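Local coordinates for protein type III secretion system effector HopBA1 (PDB 5T09) that acts as a virulence factor recognized by the Arabidopsis disease resistance protein RBA1, whose self-association it enhances, leading RBA1 to trigger plant cell death, at residues 84-87 and 88-91; 104-107 and 108-111; 126-129 and 130-134; 151-154 and 155-159; 164-167 and 168-171. All coordinates share one frame; numbering follows the deposited sequence.

Contact 1: residues 84-87 and 88-91; sequences FVKH and SDGA
Ser88 meets Lys86 through its hydroxyl, OG lying 3.9 Å from Lys86 CB. The turn brings the two together over one intervening residue, His87, whose imidazole heads off to Glu176 on helix 166-179, where NE2 is hydrogen-bonded. Asp89 comes next and makes the main bond of the turn: its backbone N donates to Lys86 O at 2.9 Å, with an N-H...O angle of 151°. The donor sits well above the plane of that carbonyl.

The Asp89 carboxylate then runs alongside the Lys86 side chain, both pointing the same way. With CG anti to the carbonyl carbon (chi1 -65°), OD2 is laid against the aliphatic part of the lysine, 3.6 Å from Lys86 CD. A water joins the two residues a second time, donating to Asp89 OD2 at 3.0 Å and accepting from Lys86 N at 2.8 Å. Gly90, the first residue of helix 90-99, adds a weak bond from its N to His87 O.

The ammonium itself goes past the carboxylate: Lys86 NZ stays 5.2 Å from Asp89 OD2 and bonds to Ser111 OG on helix 101-112. Between the two segments of this surface corner the links are thus backbone bonds and one water, while Lys86 and His87 spend their polar ends on neighbouring helices; the nearby opposite charges probably add a modest attraction without forming a salt bridge.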
loop_
_atom_site.group_PDB
_atom_site.type_symbol
_atom_site.label_atom_id
_atom_site.label_comp_id
_atom_site.label_asym_id
_atom_site.label_seq_id
_atom_site.Cartn_x
_atom_site.Cartn_y
_atom_site.Cartn_z
ATOM N N PHE A 84 6.681 2.545 -3.486
ATOM C CA PHE A 84 8.102 2.220 -3.536
ATOM C C PHE A 84 8.728 2.514 -4.893
ATOM O O PHE A 84 9.958 2.532 -4.997
ATOM C CB PHE A 84 8.294 0.753 -3.166
ATOM C CG PHE A 84 7.540 0.347 -1.931
ATOM C CD1 PHE A 84 7.826 0.935 -0.711
ATOM C CD2 PHE A 84 6.541 -0.610 -1.994
ATOM C CE1 PHE A 84 7.129 0.575 0.426
ATOM C CE2 PHE A 84 5.845 -0.979 -0.861
ATOM C CZ PHE A 84 6.138 -0.386 0.353
ATOM N N VAL A 85 7.919 2.758 -5.920
ATOM C CA VAL A 85 8.401 3.050 -7.264
ATOM C C VAL A 85 7.847 4.400 -7.682
ATOM O O VAL A 85 6.652 4.673 -7.500
ATOM C CB VAL A 85 7.983 1.965 -8.271
ATOM C CG1 VAL A 85 8.525 2.286 -9.659
ATOM C CG2 VAL A 85 8.464 0.603 -7.812
ATOM N N LYS A 86 8.708 5.236 -8.245
ATOM C CA LYS A 86 8.274 6.512 -8.786
ATOM C C LYS A 86 7.564 6.281 -10.110
ATOM O O LYS A 86 8.006 5.479 -10.937
ATOM C CB LYS A 86 9.469 7.447 -8.961
ATOM C CG LYS A 86 10.109 7.820 -7.633
ATOM C CD LYS A 86 11.608 8.035 -7.737
ATOM C CE LYS A 86 12.252 8.099 -6.354
ATOM N NZ LYS A 86 12.034 6.856 -5.551
ATOM N N HIS A 87 6.432 6.963 -10.291
ATOM C CA HIS A 87 5.654 6.761 -11.507
ATOM C C HIS A 87 6.483 7.045 -12.748
ATOM O O HIS A 87 6.255 6.440 -13.802
ATOM C CB HIS A 87 4.410 7.646 -11.497
ATOM C CG HIS A 87 3.522 7.439 -12.683
ATOM N ND1 HIS A 87 3.500 8.303 -13.755
ATOM C CD2 HIS A 87 2.638 6.454 -12.974
ATOM C CE1 HIS A 87 2.632 7.868 -14.652
ATOM N NE2 HIS A 87 2.096 6.748 -14.203
ATOM N N SER A 88 7.452 7.954 -12.640
ATOM C CA SER A 88 8.295 8.312 -13.771
ATOM C C SER A 88 9.290 7.217 -14.135
ATOM O O SER A 88 9.837 7.240 -15.243
ATOM C CB SER A 88 9.046 9.604 -13.455
ATOM O OG SER A 88 9.897 9.424 -12.335
ATOM N N ASP A 89 9.546 6.266 -13.233
ATOM C CA ASP A 89 10.475 5.171 -13.488
ATOM C C ASP A 89 9.766 3.906 -13.962
ATOM O O ASP A 89 10.321 2.810 -13.839
ATOM C CB ASP A 89 11.289 4.863 -12.230
ATOM C CG ASP A 89 12.195 6.009 -11.821
ATOM O OD1 ASP A 89 12.526 6.846 -12.686
ATOM O OD2 ASP A 89 12.578 6.069 -10.634
ATOM N N GLY A 90 8.555 4.036 -14.503
ATOM C CA GLY A 90 7.758 2.858 -14.810
ATOM C C GLY A 90 8.456 1.889 -15.746
ATOM O O GLY A 90 8.401 0.673 -15.547
ATOM N N ALA A 91 9.121 2.410 -16.780
ATOM C CA ALA A 91 9.758 1.540 -17.765
ATOM C C ALA A 91 10.890 0.735 -17.137
ATOM O O ALA A 91 10.968 -0.488 -17.308
ATOM C CB ALA A 91 10.273 2.370 -18.940
HETATM O O HOH W 1 11.330 4.299 -8.587
#

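Contact 2: residues 104-107 and 108-111; sequences VKHF and LEAS
Val104 and Leu108, one helical turn apart, lie side by side and point the same way, with Val104 CG1 touching Leu108 CD1 at 3.6 Å. The valine reaches its partner because CG1 stands anti to the backbone N (chi1 172°), which sets that methyl on the side of the next turn. The other leucine methyl, CD2, is 4.1 Å from Phe107 CD2, so the two branches of Leu108 divide between a valine methyl and Phe107 CD2.

Behind these contacts is the helix backbone. Leu108 N donates to Val104 O at 2.9 Å, nearly in line with the carbonyl, and leans weakly on Lys105 O as well. Further along, a water donates to Phe107 O at 2.6 Å and accepts from Ser111 N at 3.2 Å, bridging one turn of the backbone.

His106 and Glu109 are the exposed pair. Glu109 OE1 approaches the His106 ring no nearer than 4.1 Å from ND1, the carboxylate and imidazole planes 57° apart. Lys105 lies on the side facing helix 117-132, extended along Leu120 and Ser124, and forms its salt bridge with Asp117.

Helix 101-112 is thus two-sided. Leu108 packs on Leu120 of helix 117-132 and on Phe84 and Val85 in the loop after strand 77-82, while Val104 touches Ser124 of helix 117-132 together with Phe93 and Leu97 of helix 90-99.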
loop_
_atom_site.group_PDB
_atom_site.type_symbol
_atom_site.label_atom_id
_atom_site.label_comp_id
_atom_site.label_asym_id
_atom_site.label_seq_id
_atom_site.Cartn_x
_atom_site.Cartn_y
_atom_site.Cartn_z
ATOM N N VAL A 104 14.551 -6.462 -8.658
ATOM C CA VAL A 104 13.682 -5.466 -8.035
ATOM C C VAL A 104 14.350 -4.879 -6.797
ATOM O O VAL A 104 14.293 -3.667 -6.557
ATOM C CB VAL A 104 12.313 -6.089 -7.705
ATOM C CG1 VAL A 104 11.456 -5.133 -6.873
ATOM C CG2 VAL A 104 11.584 -6.469 -8.988
ATOM N N LYS A 105 14.990 -5.727 -5.992
ATOM C CA LYS A 105 15.627 -5.250 -4.768
ATOM C C LYS A 105 16.703 -4.216 -5.083
ATOM O O LYS A 105 16.751 -3.145 -4.465
ATOM C CB LYS A 105 16.213 -6.434 -3.998
ATOM C CG LYS A 105 16.818 -6.080 -2.647
ATOM C CD LYS A 105 17.379 -7.318 -1.964
ATOM C CE LYS A 105 18.092 -6.978 -0.665
ATOM N NZ LYS A 105 18.808 -8.156 -0.105
ATOM N N HIS A 106 17.569 -4.517 -6.051
ATOM C CA HIS A 106 18.611 -3.569 -6.437
ATOM C C HIS A 106 18.015 -2.269 -6.963
ATOM O O HIS A 106 18.577 -1.191 -6.740
ATOM C CB HIS A 106 19.525 -4.197 -7.489
ATOM C CG HIS A 106 20.909 -3.626 -7.511
ATOM N ND1 HIS A 106 21.861 -3.946 -6.567
ATOM C CD2 HIS A 106 21.504 -2.759 -8.365
ATOM C CE1 HIS A 106 22.982 -3.300 -6.837
ATOM N NE2 HIS A 106 22.791 -2.572 -7.923
ATOM N N PHE A 107 16.877 -2.348 -7.657
ATOM C CA PHE A 107 16.238 -1.145 -8.181
ATOM C C PHE A 107 15.641 -0.290 -7.067
ATOM O O PHE A 107 15.638 0.942 -7.167
ATOM C CB PHE A 107 15.157 -1.534 -9.193
ATOM C CG PHE A 107 14.357 -0.369 -9.709
ATOM C CD1 PHE A 107 14.775 0.339 -10.822
ATOM C CD2 PHE A 107 13.186 0.014 -9.082
ATOM C CE1 PHE A 107 14.040 1.409 -11.297
ATOM C CE2 PHE A 107 12.450 1.082 -9.555
ATOM C CZ PHE A 107 12.880 1.779 -10.661
ATOM N N LEU A 108 15.129 -0.914 -6.008
ATOM C CA LEU A 108 14.496 -0.184 -4.915
ATOM C C LEU A 108 15.482 0.277 -3.852
ATOM O O LEU A 108 15.133 1.135 -3.035
ATOM C CB LEU A 108 13.425 -1.057 -4.249
ATOM C CG LEU A 108 12.220 -1.445 -5.105
ATOM C CD1 LEU A 108 11.358 -2.479 -4.386
ATOM C CD2 LEU A 108 11.397 -0.218 -5.438
ATOM N N GLU A 109 16.704 -0.255 -3.856
ATOM C CA GLU A 109 17.613 -0.049 -2.734
ATOM C C GLU A 109 17.973 1.423 -2.564
ATOM O O GLU A 109 18.005 1.934 -1.440
ATOM C CB GLU A 109 18.873 -0.891 -2.932
ATOM C CG GLU A 109 19.728 -1.040 -1.692
ATOM C CD GLU A 109 20.881 -2.002 -1.901
ATOM O OE1 GLU A 109 21.527 -1.934 -2.968
ATOM O OE2 GLU A 109 21.134 -2.833 -1.004
ATOM N N ALA A 110 18.251 2.118 -3.671
ATOM C CA ALA A 110 18.689 3.507 -3.591
ATOM C C ALA A 110 17.733 4.353 -2.757
ATOM O O ALA A 110 18.168 5.167 -1.934
ATOM C CB ALA A 110 18.831 4.091 -4.996
ATOM N N SER A 111 16.427 4.176 -2.952
ATOM C CA SER A 111 15.443 4.990 -2.255
ATOM C C SER A 111 14.838 4.308 -1.035
ATOM O O SER A 111 14.345 5.005 -0.143
ATOM C CB SER A 111 14.314 5.384 -3.216
ATOM O OG SER A 111 14.788 6.289 -4.196
HETATM O O HOH W 2 15.241 3.047 -5.733
#

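Contact 3: residues 126-129 and 130-134; sequences ALCS and AHRAG
Cys128 O is the atom on which Arg132 gathers. The backbone N of Arg132 donates to it at 2.9 Å along an almost straight path (N-H...O 176°), while the side chain of the same residue folds back over it. Arg132 CG comes within 3.2 Å of Cys128 O, and the guanidinium lies with one face over that oxygen, which sits toward the rim of the group. Two torsions produce this return: CG stands between the backbone N and the carbonyl carbon (chi1 59°), and the chain bends again at chi3. The end of the arginine consequently lies against the preceding turn, with NH1 3.5 Å from Cys128 CB, and the positive group probably adds an electrostatic attraction to the carbonyl oxygen beneath it.

The bonds on the earlier turn are regular. Ala130 N reaches Ala126 O and His131 N reaches Leu127 O, both at 2.9 Å. Ser129 turns its OG back to Glu125 O, and its own carbonyl receives a weak bond from Ala133 N, whose residue also sets its CB against that oxygen at 3.2 Å.

Leu127 packs on helices 90-99 and 101-112 and on Val137 of strand 136-141, whereas Ala126 and Ser129 touch Thr66 of helix 60-74. At the exit Gly134 takes a positive phi (94°), and its N to His131 O is one of two bonds back into the last turn: a Schellman motif, the C-terminal cap that ends helix 117-132 and releases the chain toward edge strand 136-141.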
loop_
_atom_site.group_PDB
_atom_site.type_symbol
_atom_site.label_atom_id
_atom_site.label_comp_id
_atom_site.label_asym_id
_atom_site.label_seq_id
_atom_site.Cartn_x
_atom_site.Cartn_y
_atom_site.Cartn_z
ATOM N N ALA A 126 7.071 -9.423 -2.694
ATOM C CA ALA A 126 5.646 -9.126 -2.819
ATOM C C ALA A 126 5.321 -8.535 -4.185
ATOM O O ALA A 126 4.327 -8.920 -4.813
ATOM C CB ALA A 126 5.210 -8.174 -1.705
ATOM N N LEU A 127 6.137 -7.594 -4.661
ATOM C CA LEU A 127 5.915 -7.029 -5.987
ATOM C C LEU A 127 6.019 -8.107 -7.058
ATOM O O LEU A 127 5.183 -8.182 -7.965
ATOM C CB LEU A 127 6.919 -5.909 -6.253
ATOM C CG LEU A 127 6.888 -4.732 -5.275
ATOM C CD1 LEU A 127 7.920 -3.692 -5.678
ATOM C CD2 LEU A 127 5.498 -4.116 -5.199
ATOM N N CYS A 128 7.047 -8.954 -6.968
ATOM C CA CYS A 128 7.194 -10.039 -7.931
ATOM C C CYS A 128 6.020 -11.007 -7.856
ATOM O O CYS A 128 5.477 -11.412 -8.889
ATOM C CB CYS A 128 8.514 -10.770 -7.690
ATOM S SG CYS A 128 9.974 -9.820 -8.174
ATOM N N SER A 129 5.604 -11.380 -6.641
ATOM C CA SER A 129 4.502 -12.329 -6.495
ATOM C C SER A 129 3.211 -11.762 -7.066
ATOM O O SER A 129 2.401 -12.497 -7.639
ATOM C CB SER A 129 4.315 -12.700 -5.023
ATOM O OG SER A 129 5.534 -13.155 -4.457
ATOM N N ALA A 130 2.999 -10.453 -6.918
ATOM C CA ALA A 130 1.842 -9.821 -7.541
ATOM C C ALA A 130 1.968 -9.849 -9.059
ATOM O O ALA A 130 1.020 -10.212 -9.766
ATOM C CB ALA A 130 1.696 -8.383 -7.042
ATOM N N HIS A 131 3.141 -9.479 -9.575
ATOM C CA HIS A 131 3.354 -9.470 -11.018
ATOM C C HIS A 131 3.076 -10.839 -11.627
ATOM O O HIS A 131 2.280 -10.962 -12.567
ATOM C CB HIS A 131 4.784 -9.026 -11.327
ATOM C CG HIS A 131 5.097 -8.989 -12.790
ATOM N ND1 HIS A 131 4.589 -8.026 -13.635
ATOM C CD2 HIS A 131 5.865 -9.797 -13.558
ATOM C CE1 HIS A 131 5.030 -8.244 -14.862
ATOM N NE2 HIS A 131 5.806 -9.311 -14.842
ATOM N N ARG A 132 3.723 -11.885 -11.108
ATOM C CA ARG A 132 3.557 -13.205 -11.704
ATOM C C ARG A 132 2.179 -13.799 -11.438
ATOM O O ARG A 132 1.827 -14.805 -12.063
ATOM C CB ARG A 132 4.655 -14.159 -11.214
ATOM C CG ARG A 132 4.725 -14.384 -9.709
ATOM C CD ARG A 132 5.882 -15.320 -9.346
ATOM N NE ARG A 132 7.184 -14.830 -9.809
ATOM C CZ ARG A 132 8.133 -14.306 -9.031
ATOM N NH1 ARG A 132 7.961 -14.188 -7.720
ATOM N NH2 ARG A 132 9.273 -13.897 -9.573
ATOM N N ALA A 133 1.390 -13.200 -10.548
ATOM C CA ALA A 133 0.000 -13.599 -10.364
ATOM C C ALA A 133 -0.938 -12.957 -11.377
ATOM O O ALA A 133 -2.148 -13.209 -11.324
ATOM C CB ALA A 133 -0.464 -13.249 -8.947
ATOM N N GLY A 134 -0.419 -12.140 -12.291
ATOM C CA GLY A 134 -1.242 -11.461 -13.268
ATOM C C GLY A 134 -1.683 -10.069 -12.879
ATOM O O GLY A 134 -2.572 -9.515 -13.537
#

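Contact 4: residues 151-154 and 155-159; sequences TPMQ and KILYM
A capping box starts helix 152-163, and beside it the first helical bond across the contact runs from Lys155 N to Thr151 O at 3.1 Å. Thr151 is the N-cap. Its hydroxyl, placed between the backbone N and the carbonyl carbon (chi1 66°), accepts from Gln154 N with OG1 at 3.2 Å. The reciprocal bond, Thr151 N to Gln154 OE1, is weak. Gln154 OE1 also takes the backbone N of Lys150, so the same amide oxygen holds two consecutive peptide N-H groups ahead of the helix.

Lys155 bends at chi2 (98°) and runs back along the entry, its CD 3.4 Å from Thr151 O, until NZ is hydrogen-bonded to Lys150 O. The lysine therefore lies over the start of its own helix.

Round the other side, selenomethionine Met153 and Leu157 cross at an angle, Met153 CG reaching Leu157 CD1 at 4.0 Å. The Met153 chain bends at chi2 and chi3, and SE ends 4.5 Å from Ile156 CB. Beneath them Leu157 N donates to Met153 O at 2.8 Å in an almost straight bond, and Tyr158 N donates to Gln154 O, also at 2.8 Å but less straight. Ile156 lays CG1 against Pro152 O.

The arrangement is largely at the surface. Gln154, Lys155 and Tyr158 cover Pro149, with Tyr158 also on Ile146, so this end of helix 152-163 rests on the loop that leads from strand 136-141, and helix 166-179 follows it in the chain.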
loop_
_atom_site.group_PDB
_atom_site.type_symbol
_atom_site.label_atom_id
_atom_site.label_comp_id
_atom_site.label_asym_id
_atom_site.label_seq_id
_atom_site.Cartn_x
_atom_site.Cartn_y
_atom_site.Cartn_z
ATOM N N THR A 151 13.566 19.371 14.821
ATOM C CA THR A 151 12.768 20.122 15.773
ATOM C C THR A 151 11.307 19.688 15.712
ATOM O O THR A 151 10.870 19.082 14.731
ATOM C CB THR A 151 12.867 21.619 15.492
ATOM O OG1 THR A 151 12.269 21.908 14.223
ATOM C CG2 THR A 151 14.318 22.075 15.484
ATOM N N PRO A 152 10.526 19.990 16.751
ATOM C CA PRO A 152 9.102 19.617 16.717
ATOM C C PRO A 152 8.377 20.141 15.491
ATOM O O PRO A 152 7.600 19.402 14.871
ATOM C CB PRO A 152 8.552 20.233 18.011
ATOM C CG PRO A 152 9.736 20.395 18.900
ATOM C CD PRO A 152 10.887 20.691 17.994
HETATM N N MSE A 153 8.613 21.392 15.113
HETATM C CA MSE A 153 7.913 21.983 13.980
HETATM C C MSE A 153 8.371 21.366 12.656
HETATM O O MSE A 153 7.559 21.157 11.758
HETATM C CB MSE A 153 8.114 23.500 13.953
HETATM C CG MSE A 153 7.294 24.218 12.887
HETATM SE SE MSE A 153 5.368 23.858 13.014
HETATM C CE MSE A 153 5.013 24.747 14.705
ATOM N N GLN A 154 9.668 21.071 12.534
ATOM C CA GLN A 154 10.155 20.411 11.326
ATOM C C GLN A 154 9.478 19.058 11.131
ATOM O O GLN A 154 9.072 18.712 10.014
ATOM C CB GLN A 154 11.675 20.250 11.381
ATOM C CG GLN A 154 12.453 21.548 11.192
ATOM C CD GLN A 154 13.954 21.361 11.347
ATOM O OE1 GLN A 154 14.427 20.267 11.658
ATOM N NE2 GLN A 154 14.710 22.435 11.138
ATOM N N LYS A 155 9.346 18.278 12.206
ATOM C CA LYS A 155 8.647 17.001 12.107
ATOM C C LYS A 155 7.229 17.193 11.590
ATOM O O LYS A 155 6.736 16.390 10.789
ATOM C CB LYS A 155 8.619 16.301 13.468
ATOM C CG LYS A 155 9.662 15.206 13.648
ATOM C CD LYS A 155 10.888 15.706 14.388
ATOM C CE LYS A 155 11.741 14.549 14.877
ATOM N NZ LYS A 155 12.791 15.000 15.827
ATOM N N ILE A 156 6.554 18.253 12.035
ATOM C CA ILE A 156 5.182 18.490 11.599
ATOM C C ILE A 156 5.162 18.952 10.147
ATOM O O ILE A 156 4.411 18.418 9.322
ATOM C CB ILE A 156 4.494 19.498 12.535
ATOM C CG1 ILE A 156 4.414 18.923 13.951
ATOM C CG2 ILE A 156 3.095 19.838 12.031
ATOM C CD1 ILE A 156 4.079 19.940 15.016
ATOM N N LEU A 157 5.990 19.944 9.809
ATOM C CA LEU A 157 6.033 20.427 8.431
ATOM C C LEU A 157 6.409 19.308 7.469
ATOM O O LEU A 157 5.840 19.204 6.376
ATOM C CB LEU A 157 7.018 21.587 8.305
ATOM C CG LEU A 157 6.581 22.920 8.905
ATOM C CD1 LEU A 157 7.755 23.874 8.972
ATOM C CD2 LEU A 157 5.445 23.527 8.096
ATOM N N TYR A 158 7.365 18.460 7.859
ATOM C CA TYR A 158 7.798 17.370 6.989
ATOM C C TYR A 158 6.622 16.494 6.581
ATOM O O TYR A 158 6.446 16.184 5.396
ATOM C CB TYR A 158 8.874 16.538 7.692
ATOM C CG TYR A 158 9.357 15.353 6.886
ATOM C CD1 TYR A 158 10.439 15.474 6.024
ATOM C CD2 TYR A 158 8.731 14.115 6.983
ATOM C CE1 TYR A 158 10.888 14.399 5.281
ATOM C CE2 TYR A 158 9.170 13.034 6.242
ATOM C CZ TYR A 158 10.252 13.182 5.393
ATOM O OH TYR A 158 10.695 12.110 4.651
HETATM N N MSE A 159 5.800 16.091 7.544
HETATM C CA MSE A 159 4.676 15.212 7.253
HETATM C C MSE A 159 3.622 15.936 6.416
HETATM O O MSE A 159 3.065 15.359 5.485
HETATM C CB MSE A 159 4.059 14.680 8.549
HETATM C CG MSE A 159 3.103 13.502 8.359
HETATM SE SE MSE A 159 3.885 11.966 7.419
HETATM C CE MSE A 159 5.536 11.767 8.444
#

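Contact 5: residues 164-167 and 168-171; sequences ALNV and AWDA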
loop_
_atom_site.group_PDB
_atom_site.type_symbol
_atom_site.label_atom_id
_atom_site.label_comp_id
_atom_site.label_asym_id
_atom_site.label_seq_id
_atom_site.Cartn_x
_atom_site.Cartn_y
_atom_site.Cartn_z
ATOM N N ALA A 164 1.273 16.424 0.826
ATOM C CA ALA A 164 0.920 17.183 -0.368
ATOM C C ALA A 164 1.023 16.334 -1.628
ATOM O O ALA A 164 0.440 16.697 -2.656
ATOM C CB ALA A 164 1.817 18.416 -0.499
ATOM N N LEU A 165 1.741 15.214 -1.568
ATOM C CA LEU A 165 1.907 14.343 -2.723
ATOM C C LEU A 165 0.710 13.437 -2.966
ATOM O O LEU A 165 0.666 12.775 -4.006
ATOM C CB LEU A 165 3.155 13.472 -2.549
ATOM C CG LEU A 165 4.494 14.194 -2.420
ATOM C CD1 LEU A 165 5.600 13.185 -2.162
ATOM C CD2 LEU A 165 4.792 15.015 -3.667
ATOM N N ASN A 166 -0.248 13.381 -2.037
ATOM C CA ASN A 166 -1.386 12.481 -2.197
ATOM C C ASN A 166 -2.087 12.708 -3.528
ATOM O O ASN A 166 -2.476 11.752 -4.207
ATOM C CB ASN A 166 -2.368 12.668 -1.040
ATOM C CG ASN A 166 -1.951 11.919 0.204
ATOM O OD1 ASN A 166 -0.804 11.488 0.328
ATOM N ND2 ASN A 166 -2.886 11.746 1.132
ATOM N N VAL A 167 -2.256 13.971 -3.918
ATOM C CA VAL A 167 -2.950 14.275 -5.163
ATOM C C VAL A 167 -2.213 13.673 -6.350
ATOM O O VAL A 167 -2.840 13.237 -7.323
ATOM C CB VAL A 167 -3.126 15.802 -5.306
ATOM C CG1 VAL A 167 -1.786 16.495 -5.517
ATOM C CG2 VAL A 167 -4.074 16.116 -6.431
ATOM N N ALA A 168 -0.879 13.618 -6.287
ATOM C CA ALA A 168 -0.099 13.076 -7.392
ATOM C C ALA A 168 -0.032 11.556 -7.331
ATOM O O ALA A 168 -0.083 10.887 -8.369
ATOM C CB ALA A 168 1.308 13.671 -7.380
ATOM N N TRP A 169 0.107 10.996 -6.130
ATOM C CA TRP A 169 -0.027 9.554 -5.962
ATOM C C TRP A 169 -1.332 9.060 -6.571
ATOM O O TRP A 169 -1.365 8.033 -7.260
ATOM C CB TRP A 169 0.003 9.192 -4.481
ATOM C CG TRP A 169 1.349 9.160 -3.829
ATOM C CD1 TRP A 169 2.525 9.654 -4.313
ATOM C CD2 TRP A 169 1.644 8.591 -2.555
ATOM N NE1 TRP A 169 3.540 9.425 -3.411
ATOM C CE2 TRP A 169 3.022 8.775 -2.321
ATOM C CE3 TRP A 169 0.874 7.947 -1.583
ATOM C CZ2 TRP A 169 3.643 8.335 -1.155
ATOM C CZ3 TRP A 169 1.487 7.516 -0.432
ATOM C CH2 TRP A 169 2.862 7.705 -0.226
ATOM N N ASP A 170 -2.422 9.779 -6.305
ATOM C CA ASP A 170 -3.736 9.370 -6.791
ATOM C C ASP A 170 -3.816 9.467 -8.309
ATOM O O ASP A 170 -4.371 8.578 -8.967
ATOM C CB ASP A 170 -4.810 10.229 -6.124
ATOM C CG ASP A 170 -6.209 9.897 -6.595
ATOM O OD1 ASP A 170 -6.766 8.872 -6.148
ATOM O OD2 ASP A 170 -6.759 10.672 -7.402
ATOM N N ALA A 171 -3.247 10.526 -8.887
ATOM C CA ALA A 171 -3.279 10.677 -10.337
ATOM C C ALA A 171 -2.519 9.549 -11.022
ATOM O O ALA A 171 -2.956 9.037 -12.060
ATOM C CB ALA A 171 -2.701 12.036 -10.737
HETATM O O HOH W 3 -5.549 12.960 -8.414
#
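Leu165 O takes two backbone donors: Trp169 N at 2.8 Å, almost straight at 174°, and Ala168 N at 2.9 Å, weak and strongly bent. The next two bonds keep the pattern, Asp170 N to Asn166 O at 2.9 Å and Ala171 N to Val167 O at 3.2 Å.

Side chains build on this turn. Trp169 holds CG anti to its carbonyl carbon (chi1 -79°), which carries the indole back along the preceding turn; Leu165 CB then sits over one face of it, 4.3 Å from CD1. Asn166 OD1 stands above the ring plane, offset toward the rim, and is itself bonded to His193, whose ring stacks on the same indole. The amide nitrogen of Asn166 goes to Lys203 O, so both polar atoms of the amide are bonded, which fixes its rotation. Trp169 NE1 is tied to Asp141.

Asp170 points CG anti to the backbone N, and a water spans its OD2 at 2.8 Å and Val167 O at 2.9 Å, donating to both. Its other oxygen, OD1, forms a salt bridge with Arg206.

Asn166 and Trp169 also touch Met205, a residue of the potassium site, and the Asp170 side chain is about 8 Å from the ion. The early turns of helix 166-179 thus pack on the loop carrying Lys203, Met205 and Arg206 in this EreA/ChaN-like alpha-beta fold.

Overall arrangement
Contact 2 joins contacts 1 and 3, which do not touch each other: Lys86 of contact 1 is tied to Ser111, Val85 and Asp89 pack on Leu108 and Phe107, and Val104 and Leu108 pack on Cys128 and Leu127 of contact 3. Contacts 2, 3 and 5 are partly buried, whereas 1 and 4 lie at the surface. Contact 4 is the most remote, its centre about 24 Å from that of the chain and on the opposite side from contact 3. Chemistry follows place: apolar branches dominate contact 2, caps mark the helix ends in contacts 3 and 4, and waters bridge contacts 1, 2 and 5. Contact 5, on the next helix, adds buried polar links beside the potassium loop.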